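Local structure of endo-1,3-beta-glucanase (Streptomyces sioyaensis, 3DGT) at residues R73-A76 and S77-T81; G255-G258 and A259-P262; S52-S56 and T57-S61. The protein probably hydrolyses internal beta-1,3 linkages of glucans, as an endo-1,3-beta-glucanase of glycoside hydrolase family 16, whose catalytic domain this chain represents. One frame throughout, in Å; residues are numbered along the deposited sequence.

Interaction 1 of 3, residues R73-A76 and S77-T81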
ATOM      1  N   ARG A  73      -8.043 -11.789 -11.170  1.00 10.62           N
ATOM      2  CA  ARG A  73      -8.563 -12.781 -12.111  1.00 10.99           C
ATOM      3  C   ARG A  73     -10.071 -12.868 -11.983  1.00 11.54           C
ATOM      4  O   ARG A  73     -10.616 -12.707 -10.890  1.00 11.96           O
ATOM      5  CB  ARG A  73      -7.969 -14.163 -11.812  1.00 11.28           C
ATOM      6  CG  ARG A  73      -6.453 -14.251 -11.834  1.00 11.57           C
ATOM      7  CD  ARG A  73      -5.888 -14.089 -13.234  1.00 12.59           C
ATOM      8  NE  ARG A  73      -4.448 -14.314 -13.199  1.00 12.66           N
ATOM      9  CZ  ARG A  73      -3.662 -14.303 -14.269  1.00 12.95           C
ATOM     10  NH1 ARG A  73      -4.163 -14.051 -15.471  1.00 11.85           N
ATOM     11  NH2 ARG A  73      -2.371 -14.535 -14.131  1.00 13.39           N
ATOM     12  N   ARG A  74     -10.738 -13.131 -13.101  1.00 11.16           N
ATOM     13  CA  ARG A  74     -12.185 -13.314 -13.117  1.00 11.43           C
ATOM     14  C   ARG A  74     -12.476 -14.663 -13.753  1.00 11.82           C
ATOM     15  O   ARG A  74     -12.188 -14.865 -14.936  1.00 12.19           O
ATOM     16  CB  ARG A  74     -12.840 -12.191 -13.914  1.00 11.46           C
ATOM     17  CG  ARG A  74     -14.338 -12.031 -13.697  1.00 11.96           C
ATOM     18  CD  ARG A  74     -14.906 -11.070 -14.741  1.00 12.92           C
ATOM     19  NE  ARG A  74     -16.284 -10.656 -14.476  1.00 14.34           N
ATOM     20  CZ  ARG A  74     -17.352 -11.281 -14.952  1.00 15.63           C
ATOM     21  NH1 ARG A  74     -17.213 -12.377 -15.694  1.00 15.07           N
ATOM     22  NH2 ARG A  74     -18.563 -10.825 -14.662  1.00 17.30           N
ATOM     23  N   ASP A  75     -13.029 -15.589 -12.975  1.00 11.68           N
ATOM     24  CA  ASP A  75     -13.262 -16.932 -13.492  1.00 12.49           C
ATOM     25  C   ASP A  75     -14.501 -16.965 -14.398  1.00 12.70           C
ATOM     26  O   ASP A  75     -15.189 -15.947 -14.577  1.00 12.80           O
ATOM     27  CB  ASP A  75     -13.275 -18.004 -12.365  1.00 12.67           C
ATOM     28  CG  ASP A  75     -14.485 -17.909 -11.433  1.00 13.11           C
ATOM     29  OD1 ASP A  75     -15.526 -17.309 -11.782  1.00 13.28           O
ATOM     30  OD2 ASP A  75     -14.389 -18.472 -10.316  1.00 14.88           O
ATOM     31  N   ALA A  76     -14.755 -18.123 -14.993  1.00 13.49           N
ATOM     32  CA  ALA A  76     -15.870 -18.263 -15.933  1.00 14.01           C
ATOM     33  C   ALA A  76     -17.236 -18.125 -15.260  1.00 14.26           C
ATOM     34  O   ALA A  76     -18.247 -17.911 -15.936  1.00 14.30           O
ATOM     35  CB  ALA A  76     -15.763 -19.587 -16.706  1.00 13.71           C
ATOM     36  N   SER A  77     -17.267 -18.235 -13.934  1.00 14.73           N
ATOM     37  CA  SER A  77     -18.491 -18.020 -13.171  1.00 15.22           C
ATOM     38  C   SER A  77     -18.673 -16.561 -12.709  1.00 14.83           C
ATOM     39  O   SER A  77     -19.657 -16.235 -12.030  1.00 15.52           O
ATOM     40  CB  SER A  77     -18.537 -18.957 -11.962  1.00 15.26           C
ATOM     41  OG  SER A  77     -18.553 -20.315 -12.370  1.00 18.27           O
ATOM     42  N   GLY A  78     -17.733 -15.685 -13.076  1.00 14.62           N
ATOM     43  CA  GLY A  78     -17.838 -14.261 -12.740  1.00 14.33           C
ATOM     44  C   GLY A  78     -17.237 -13.859 -11.403  1.00 13.69           C
ATOM     45  O   GLY A  78     -17.414 -12.717 -10.956  1.00 14.80           O
ATOM     46  N   ASN A  79     -16.526 -14.787 -10.761  1.00 13.00           N
ATOM     47  CA  ASN A  79     -15.916 -14.535  -9.451  1.00 13.05           C
ATOM     48  C   ASN A  79     -14.555 -13.885  -9.606  1.00 12.09           C
ATOM     49  O   ASN A  79     -13.684 -14.400 -10.323  1.00 11.98           O
ATOM     50  CB  ASN A  79     -15.713 -15.842  -8.680  1.00 14.20           C
ATOM     51  CG  ASN A  79     -16.997 -16.588  -8.425  1.00 16.63           C
ATOM     52  OD1 ASN A  79     -17.098 -17.779  -8.740  1.00 21.28           O
ATOM     53  ND2 ASN A  79     -17.975 -15.915  -7.848  1.00 18.83           N
ATOM     54  N   TRP A  80     -14.353 -12.784  -8.894  1.00 11.81           N
ATOM     55  CA  TRP A  80     -13.055 -12.118  -8.857  1.00 11.48           C
ATOM     56  C   TRP A  80     -12.176 -12.653  -7.748  1.00 11.71           C
ATOM     57  O   TRP A  80     -12.637 -12.859  -6.625  1.00 12.32           O
ATOM     58  CB  TRP A  80     -13.222 -10.606  -8.675  1.00 11.20           C
ATOM     59  CG  TRP A  80     -13.621  -9.882  -9.932  1.00 11.29           C
ATOM     60  CD1 TRP A  80     -14.881  -9.511 -10.300  1.00 11.51           C
ATOM     61  CD2 TRP A  80     -12.748  -9.451 -10.982  1.00 11.41           C
ATOM     62  NE1 TRP A  80     -14.847  -8.874 -11.521  1.00 11.38           N
ATOM     63  CE2 TRP A  80     -13.549  -8.825 -11.959  1.00 12.08           C
ATOM     64  CE3 TRP A  80     -11.361  -9.549 -11.197  1.00 11.53           C
ATOM     65  CZ2 TRP A  80     -13.015  -8.287 -13.132  1.00 11.29           C
ATOM     66  CZ3 TRP A  80     -10.824  -9.005 -12.365  1.00 11.74           C
ATOM     67  CH2 TRP A  80     -11.655  -8.375 -13.315  1.00 10.79           C
ATOM     68  N   THR A  81     -10.907 -12.883  -8.081  1.00 11.50           N
ATOM     69  CA  THR A  81      -9.873 -13.165  -7.083  1.00 11.23           C
ATOM     70  C   THR A  81      -8.725 -12.196  -7.272  1.00 10.97           C
ATOM     71  O   THR A  81      -8.551 -11.642  -8.350  1.00 11.36           O
ATOM     72  CB  THR A  81      -9.318 -14.613  -7.168  1.00 11.05           C
ATOM     73  OG1 THR A  81      -8.912 -14.908  -8.514  1.00 11.67           O
ATOM     74  CG2 THR A  81     -10.362 -15.619  -6.700  1.00 10.85           C
TER
HETATM   75  O   HOH W   1     -17.368  -8.283 -12.925  1.00 19.77           O
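R74 and W80 face each other across a beta hairpin of the family 16 beta-jelly-roll sandwich as a non-hydrogen-bonded antiparallel pair, and the arginine's aliphatic stem lies over one face of the indole. The CH-pi contact comes from R74 CB, 3.8 Å from the centroid of the six-membered ring and almost exactly on its normal. With CG anti to the backbone N (chi1 -164°) and the chain extended as far as NE, CG and CD run on over the ring fusion and CZ2. The guanidinium then stands nearly upright to the indole, 83° between planes, and sets one face on G78 CA. A water ties the two residues together, accepting from R74 NE at 3.0 Å and from W80 NE1 at 2.9 Å.

Backbone hydrogen bonds close the hairpin. R73 and T81 exchange a pair, T81 N to R73 O being 2.8 Å; D75 N reaches N79 O, and G78 N meets D75 O in a type I turn from D75 to G78.

The D75 carboxylate reaches amides that follow it. Its OD1 takes N79 N at 2.9 Å from above the carboxylate plane, and also accepts a weak bond from S77 N. R73, on the face with T81, sends its NE to S58 O.

D75 OD1 thus gives two loop amides a partner, while the arginine stem shields a buried tryptophan and keeps its own charge at the surface.

Interaction 2 of 3, residues G255-G258 and A259-P262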
ATOM      1  N   GLY A 255     -17.308   0.106 -10.418  1.00 14.79           N
ATOM      2  CA  GLY A 255     -16.637  -1.078 -10.932  1.00 14.50           C
ATOM      3  C   GLY A 255     -16.457  -2.140  -9.856  1.00 14.06           C
ATOM      4  O   GLY A 255     -16.590  -1.857  -8.673  1.00 14.68           O
ATOM      5  N   PRO A 256     -16.147  -3.381 -10.256  1.00 13.78           N
ATOM      6  CA  PRO A 256     -15.952  -3.770 -11.647  1.00 13.85           C
ATOM      7  C   PRO A 256     -17.281  -3.828 -12.387  1.00 14.12           C
ATOM      8  O   PRO A 256     -18.344  -3.847 -11.766  1.00 15.58           O
ATOM      9  CB  PRO A 256     -15.351  -5.169 -11.533  1.00 13.94           C
ATOM     10  CG  PRO A 256     -15.946  -5.704 -10.272  1.00 13.83           C
ATOM     11  CD  PRO A 256     -15.978  -4.522  -9.335  1.00 14.03           C
ATOM     12  N   THR A 257     -17.203  -3.814 -13.711  1.00 13.87           N
ATOM     13  CA  THR A 257     -18.364  -3.999 -14.571  1.00 13.49           C
ATOM     14  C   THR A 257     -18.069  -5.192 -15.467  1.00 13.39           C
ATOM     15  O   THR A 257     -16.995  -5.776 -15.375  1.00 13.91           O
ATOM     16  CB  THR A 257     -18.581  -2.782 -15.482  1.00 13.64           C
ATOM     17  OG1 THR A 257     -17.524  -2.733 -16.447  1.00 13.83           O
ATOM     18  CG2 THR A 257     -18.605  -1.496 -14.677  1.00 13.97           C
ATOM     19  N   GLY A 258     -19.006  -5.533 -16.348  1.00 13.82           N
ATOM     20  CA  GLY A 258     -18.782  -6.582 -17.338  1.00 13.26           C
ATOM     21  C   GLY A 258     -17.643  -6.287 -18.298  1.00 12.81           C
ATOM     22  O   GLY A 258     -17.114  -7.190 -18.933  1.00 12.91           O
ATOM     23  N   ALA A 259     -17.274  -5.016 -18.407  1.00 12.26           N
ATOM     24  CA  ALA A 259     -16.189  -4.599 -19.284  1.00 12.50           C
ATOM     25  C   ALA A 259     -14.806  -4.656 -18.644  1.00 12.18           C
ATOM     26  O   ALA A 259     -13.796  -4.663 -19.359  1.00 12.66           O
ATOM     27  CB  ALA A 259     -16.454  -3.187 -19.790  1.00 11.94           C
ATOM     28  N   THR A 260     -14.748  -4.685 -17.316  1.00 11.96           N
ATOM     29  CA  THR A 260     -13.454  -4.753 -16.630  1.00 12.16           C
ATOM     30  C   THR A 260     -12.670  -5.975 -17.098  1.00 12.44           C
ATOM     31  O   THR A 260     -13.182  -7.094 -17.068  1.00 13.08           O
ATOM     32  CB  THR A 260     -13.640  -4.797 -15.103  1.00 12.06           C
ATOM     33  OG1 THR A 260     -14.429  -3.677 -14.707  1.00 12.13           O
ATOM     34  CG2 THR A 260     -12.296  -4.752 -14.373  1.00 13.12           C
ATOM     35  N   GLU A 261     -11.431  -5.744 -17.522  1.00 12.55           N
ATOM     36  CA  GLU A 261     -10.542  -6.823 -17.967  1.00 12.52           C
ATOM     37  C   GLU A 261      -9.683  -7.356 -16.829  1.00 12.36           C
ATOM     38  O   GLU A 261      -8.929  -6.599 -16.238  1.00 12.02           O
ATOM     39  CB  GLU A 261      -9.586  -6.321 -19.042  1.00 13.94           C
ATOM     40  CG  GLU A 261     -10.160  -6.160 -20.407  1.00 15.81           C
ATOM     41  CD  GLU A 261      -9.107  -5.741 -21.413  1.00 16.37           C
ATOM     42  OE1 GLU A 261      -7.904  -5.638 -21.047  1.00 17.20           O
ATOM     43  OE2 GLU A 261      -9.471  -5.531 -22.575  1.00 16.19           O
ATOM     44  N   PRO A 262      -9.755  -8.663 -16.552  1.00 11.69           N
ATOM     45  CA  PRO A 262      -8.835  -9.248 -15.591  1.00 11.72           C
ATOM     46  C   PRO A 262      -7.447  -9.382 -16.216  1.00 11.47           C
ATOM     47  O   PRO A 262      -7.265  -9.114 -17.409  1.00 11.81           O
ATOM     48  CB  PRO A 262      -9.424 -10.635 -15.353  1.00 11.90           C
ATOM     49  CG  PRO A 262     -10.023 -10.991 -16.695  1.00 12.20           C
ATOM     50  CD  PRO A 262     -10.645  -9.684 -17.148  1.00 11.61           C
TER
HETATM   51  O   HOH W   2     -15.428  -8.013 -15.741  1.00 14.91           O
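T257 and T260 close the ends of a type I beta turn through their backbones and the T260 hydroxyl. The straightest bond runs from T257 N to T260 OG1, 3.0 Å at an N-H...O angle of 168°. T260 N answers at 3.2 Å to T257 O, reaching it from well above the carbonyl plane. Within the turn, T257 OG1 accepts from A259 N at 3.0 Å, an ST turn in form; a chi1 of 69° holds this hydroxyl between the T257 backbone N and carbonyl carbon, where it can accept from that amide. A water bridges the mouth of the turn, donating to T257 O and T260 O, each at 2.8 Å.

Outside this shell, P256 follows a cis peptide bond and lays its CB against T260 OG1 at 3.6 Å. That same hydroxyl is bonded to A117 O, so it links the turn to another part of the chain as well as receiving T257 N. E261 adds a backbone hydrogen bond with A115, and its O meets Y119 OH.

The turn belongs to the loop between helix 247-250 and strand 266-276, where P256 and T260 pack on W80 of strand 80-87 and on M244 of strand 236-244.

Interaction 3 of 3, residues S52-S56 and T57-S61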
ATOM      1  N   SER A  52     -12.291 -12.261  -3.757  1.00 12.80           N
ATOM      2  CA  SER A  52     -11.747 -13.083  -2.696  1.00 13.20           C
ATOM      3  C   SER A  52     -10.231 -13.153  -2.914  1.00 12.46           C
ATOM      4  O   SER A  52      -9.769 -13.446  -4.015  1.00 12.70           O
ATOM      5  CB  SER A  52     -12.369 -14.478  -2.753  1.00 13.94           C
ATOM      6  OG  SER A  52     -11.865 -15.309  -1.715  1.00 18.44           O
ATOM      7  N   MET A  53      -9.461 -12.863  -1.869  1.00 11.91           N
ATOM      8  CA  MET A  53      -8.002 -12.908  -1.960  1.00 12.01           C
ATOM      9  C   MET A  53      -7.540 -14.356  -1.834  1.00 12.43           C
ATOM     10  O   MET A  53      -8.147 -15.152  -1.105  1.00 13.13           O
ATOM     11  CB  MET A  53      -7.353 -12.011  -0.886  1.00 11.71           C
ATOM     12  CG  MET A  53      -7.687 -10.533  -1.042  1.00 11.16           C
ATOM     13  SD  MET A  53      -6.934  -9.924  -2.559  1.00 11.31           S
ATOM     14  CE  MET A  53      -7.148  -8.156  -2.418  1.00 11.40           C
ATOM     15  N   THR A  54      -6.474 -14.702  -2.551  1.00 12.47           N
ATOM     16  CA  THR A  54      -5.953 -16.070  -2.499  1.00 13.06           C
ATOM     17  C   THR A  54      -4.446 -16.095  -2.422  1.00 13.68           C
ATOM     18  O   THR A  54      -3.777 -15.086  -2.676  1.00 13.68           O
ATOM     19  CB  THR A  54      -6.363 -16.934  -3.718  1.00 13.36           C
ATOM     20  OG1 THR A  54      -5.404 -16.765  -4.775  1.00 14.31           O
ATOM     21  CG2 THR A  54      -7.785 -16.623  -4.200  1.00 14.14           C
ATOM     22  N   SER A  55      -3.935 -17.282  -2.093  1.00 13.75           N
ATOM     23  CA  SER A  55      -2.507 -17.532  -2.044  1.00 14.35           C
ATOM     24  C   SER A  55      -2.017 -18.292  -3.275  1.00 14.23           C
ATOM     25  O   SER A  55      -0.879 -18.777  -3.308  1.00 15.53           O
ATOM     26  CB  SER A  55      -2.157 -18.272  -0.754  1.00 14.94           C
ATOM     27  OG  SER A  55      -2.702 -19.576  -0.757  1.00 17.33           O
ATOM     28  N   SER A  56      -2.873 -18.376  -4.294  1.00 14.01           N
ATOM     29  CA  SER A  56      -2.540 -19.021  -5.561  1.00 13.85           C
ATOM     30  C   SER A  56      -1.583 -18.181  -6.392  1.00 13.36           C
ATOM     31  O   SER A  56      -1.676 -16.946  -6.402  1.00 12.82           O
ATOM     32  CB  SER A  56      -3.818 -19.228  -6.375  1.00 13.72           C
ATOM     33  OG  SER A  56      -3.540 -19.736  -7.665  1.00 15.87           O
ATOM     34  N   THR A  57      -0.703 -18.842  -7.144  1.00 13.65           N
ATOM     35  CA  THR A  57       0.186 -18.110  -8.053  1.00 13.97           C
ATOM     36  C   THR A  57      -0.539 -17.535  -9.272  1.00 13.58           C
ATOM     37  O   THR A  57       0.058 -16.802 -10.068  1.00 13.99           O
ATOM     38  CB  THR A  57       1.377 -18.942  -8.528  1.00 13.74           C
ATOM     39  OG1 THR A  57       0.896 -20.145  -9.143  1.00 15.06           O
ATOM     40  CG2 THR A  57       2.296 -19.279  -7.348  1.00 14.81           C
ATOM     41  N   SER A  58      -1.834 -17.830  -9.393  1.00 13.14           N
ATOM     42  CA  SER A  58      -2.665 -17.144 -10.369  1.00 13.07           C
ATOM     43  C   SER A  58      -2.894 -15.694  -9.946  1.00 12.38           C
ATOM     44  O   SER A  58      -3.203 -14.852 -10.785  1.00 12.90           O
ATOM     45  CB  SER A  58      -3.998 -17.871 -10.576  1.00 13.29           C
ATOM     46  OG  SER A  58      -4.715 -17.989  -9.360  1.00 15.15           O
ATOM     47  N   ASN A  59      -2.725 -15.415  -8.650  1.00 11.29           N
ATOM     48  CA  ASN A  59      -2.922 -14.062  -8.102  1.00 11.40           C
ATOM     49  C   ASN A  59      -1.662 -13.427  -7.515  1.00 11.43           C
ATOM     50  O   ASN A  59      -1.574 -12.208  -7.464  1.00 11.17           O
ATOM     51  CB  ASN A  59      -3.987 -14.059  -6.996  1.00 11.17           C
ATOM     52  CG  ASN A  59      -5.359 -14.513  -7.473  1.00 11.04           C
ATOM     53  OD1 ASN A  59      -5.924 -15.439  -6.901  1.00 12.81           O
ATOM     54  ND2 ASN A  59      -5.913 -13.855  -8.491  1.00 11.25           N
ATOM     55  N   VAL A  60      -0.726 -14.244  -7.026  1.00 11.78           N
ATOM     56  CA  VAL A  60       0.511 -13.748  -6.418  1.00 12.14           C
ATOM     57  C   VAL A  60       1.673 -14.620  -6.882  1.00 12.32           C
ATOM     58  O   VAL A  60       1.745 -15.789  -6.523  1.00 12.05           O
ATOM     59  CB  VAL A  60       0.447 -13.784  -4.860  1.00 11.64           C
ATOM     60  CG1 VAL A  60       1.745 -13.243  -4.236  1.00 12.28           C
ATOM     61  CG2 VAL A  60      -0.762 -13.009  -4.334  1.00 12.97           C
ATOM     62  N   SER A  61       2.576 -14.065  -7.690  1.00 12.50           N
ATOM     63  CA  SER A  61       3.688 -14.857  -8.215  1.00 13.77           C
ATOM     64  C   SER A  61       4.851 -13.948  -8.590  1.00 13.57           C
ATOM     65  O   SER A  61       4.720 -12.725  -8.561  1.00 15.02           O
ATOM     66  CB  SER A  61       3.237 -15.672  -9.435  1.00 14.68           C
ATOM     67  OG  SER A  61       3.109 -14.834 -10.575  1.00 16.67           O
TER
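T54 opens an ST turn in the short connection that leads from strand 52-53 to strand 60-62, and its hydroxyl also reaches on to N59. T54 OG1 donates to N59 OD1 at 2.6 Å, in the amide plane and on a lone pair, the two side chains crossing at about a right angle. The same hydroxyl accepts from S56 N at 3.0 Å, which defines the ST turn; it thus uses its proton on N59 and its oxygen on S56.

N59 is buried, and the rest of its amide is spoken for: ND2 bonds T71 O and T81 OG1, so the two strands of the neighbouring hairpin fix the amide's rotation. Close by, S56 O gathers two amides at 2.9 Å each. V60 N comes in the carbonyl plane, whereas N59 N arrives from above it, 53° out. V60 CG2 adds a light touch on T54 O at 4.0 Å, its side chain otherwise packing on F32, L68 and I85.

The other side of the bend is looser. T57 is exposed, and S55, also exposed, points its CB away from 57-61, its side chain touching F32 of strand 30-32. Here a small polar contact joins the partly exposed S56 and S58: with S56 OG anti to the backbone N (chi1 175°), S56 OG and S58 OG share a 2.7 Å hydrogen bond.

In the fold
Interactions 1 and 2 are surface contacts, while interaction 3 is partly buried and closer to the chain's centre. Interactions 1 and 3 serve the same neighbourhood of strands: 60-62 pairs with 68-74, 52-53 with 80-87, and a probable hydrogen bond between W80 O and S52 N helps bring their segments together. Interaction 2 belongs to a loop, yet it shares W80 with interaction 1, P262 also packing on that ring; it does not touch interaction 3. At the hairpin tip, interaction 1 adds a carboxylate and an arginine-indole contact to strand bonds; the loop of interaction 2 uses threonine hydroxyls and a water; interaction 3 closes on a buried amide and a hydroxyl.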